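Local coordinates for protein 4,5-DOPA dioxygenase extradiol (Escherichia coli, PDB 2PW6) that cleaves the aromatic ring of dihydroxyphenylalanine (DOPA) in vitro between carbons 4 and 5, as a zinc-binding extradiol dioxygenase whose physiological substrate is unknown, at residues 142-145 with 146-149. Residues are numbered along the deposited sequence; the frame is centred on the assembly and turned at random.
Sequences SIDS and SKPA
Asp-144, the last residue of strand 138-144, grips Ser-146 and Lys-147 in a local turn contact: an Asx turn set within a type I beta turn from Asp-144 to Lys-147, where the chain leaves the central sheet. The backbone bond from Lys-147 N to Asp-144 O is weak and doubtful, and the aspartate side chain adds firmer ones. Its CG lies anti to the backbone N (chi1 -168°), which swings the carboxylate forward over the turn. Aspartate suits the place by offering two oxygens on a short arm. OD1 of Asp-144 accepts from Ser-146 N at 3.1 Å, the bond that defines the Asx turn, and from Ser-146 OG at 2.6 Å. Both donors stand above the same face of the carboxylate, the hydroxyl 38° out of its plane. Serine suits this position because its short side chain brings a second donor beside its own N-H. The other oxygen, OD2 of Asp-144, forms a salt bridge with Lys-147 NZ at 3.1 Å; the long lysine chain, bent at chi2 and chi4, folds its charge back to it. Lys-147 CG lies 3.3 Å from Asp-144 OD2. Replacing Asp-144 with alanine would probably leave the Lys-147 ammonium without its counter-charge here and the N-H and hydroxyl of Ser-146 without their shared acceptor. Gly-62 N also donates to Asp-144 OD1, tying the turn to the connection between strands 50-60 (parallel to 138-144) and 63-66 (antiparallel). Pro-148 occupies the N-cap of helix 149-159, whose Trp-151 touches Asp-144 and whose His-152 NE2 bonds to Lys-147 O.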
loop_
_atom_site.group_PDB
_atom_site.type_symbol
_atom_site.label_atom_id
_atom_site.label_comp_id
_atom_site.label_asym_id
_atom_site.label_seq_id
_atom_site.Cartn_x
_atom_site.Cartn_y
_atom_site.Cartn_z
ATOM N N SER A 142 -14.763 2.226 7.647
ATOM C CA SER A 142 -13.648 3.164 7.674
ATOM C C SER A 142 -13.644 3.931 9.000
ATOM O O SER A 142 -14.645 3.936 9.752
ATOM C CB SER A 142 -13.692 4.109 6.475
ATOM O OG SER A 142 -14.636 5.137 6.682
ATOM N N ILE A 143 -12.504 4.552 9.311
ATOM C CA ILE A 143 -12.315 5.220 10.608
ATOM C C ILE A 143 -12.454 6.712 10.349
ATOM O O ILE A 143 -11.771 7.247 9.517
ATOM C CB ILE A 143 -10.898 4.858 11.228
ATOM C CG1 ILE A 143 -10.850 3.386 11.663
ATOM C CG2 ILE A 143 -10.531 5.767 12.421
ATOM C CD1 ILE A 143 -9.454 2.761 11.567
ATOM N N ASP A 144 -13.341 7.380 11.057
ATOM C CA ASP A 144 -13.510 8.833 10.880
ATOM C C ASP A 144 -12.324 9.642 11.488
ATOM O O ASP A 144 -12.248 9.774 12.716
ATOM C CB ASP A 144 -14.821 9.290 11.550
ATOM C CG ASP A 144 -15.231 10.731 11.171
ATOM O OD1 ASP A 144 -14.441 11.518 10.598
ATOM O OD2 ASP A 144 -16.407 11.076 11.428
ATOM N N SER A 145 -11.441 10.141 10.617
ATOM C CA SER A 145 -10.347 11.122 10.916
ATOM C C SER A 145 -10.689 12.226 11.915
ATOM O O SER A 145 -9.882 12.558 12.790
ATOM C CB SER A 145 -10.030 11.916 9.650
ATOM O OG SER A 145 -9.054 11.328 8.879
ATOM N N SER A 146 -11.862 12.837 11.713
ATOM C CA SER A 146 -12.234 14.091 12.356
ATOM C C SER A 146 -12.729 13.896 13.775
ATOM O O SER A 146 -13.076 14.864 14.452
ATOM C CB SER A 146 -13.322 14.797 11.516
ATOM O OG SER A 146 -14.513 14.007 11.478
ATOM N N LYS A 147 -12.752 12.656 14.244
ATOM C CA LYS A 147 -13.345 12.341 15.523
ATOM C C LYS A 147 -12.285 11.945 16.547
ATOM O O LYS A 147 -11.291 11.331 16.171
ATOM C CB LYS A 147 -14.375 11.208 15.365
ATOM C CG LYS A 147 -15.611 11.586 14.547
ATOM C CD LYS A 147 -16.282 12.869 15.107
ATOM C CE LYS A 147 -17.716 13.005 14.637
ATOM N NZ LYS A 147 -17.786 13.197 13.172
ATOM N N PRO A 148 -12.503 12.294 17.842
ATOM C CA PRO A 148 -11.552 11.942 18.883
ATOM C C PRO A 148 -11.655 10.495 19.316
ATOM O O PRO A 148 -12.662 9.827 19.054
ATOM C CB PRO A 148 -11.962 12.867 20.053
ATOM C CG PRO A 148 -13.492 13.043 19.865
ATOM C CD PRO A 148 -13.638 13.104 18.369
ATOM N N ALA A 149 -10.631 10.049 20.043
ATOM C CA ALA A 149 -10.474 8.668 20.497
ATOM C C ALA A 149 -11.685 8.062 21.224
ATOM O O ALA A 149 -11.940 6.845 21.092
ATOM C CB ALA A 149 -9.216 8.544 21.388
#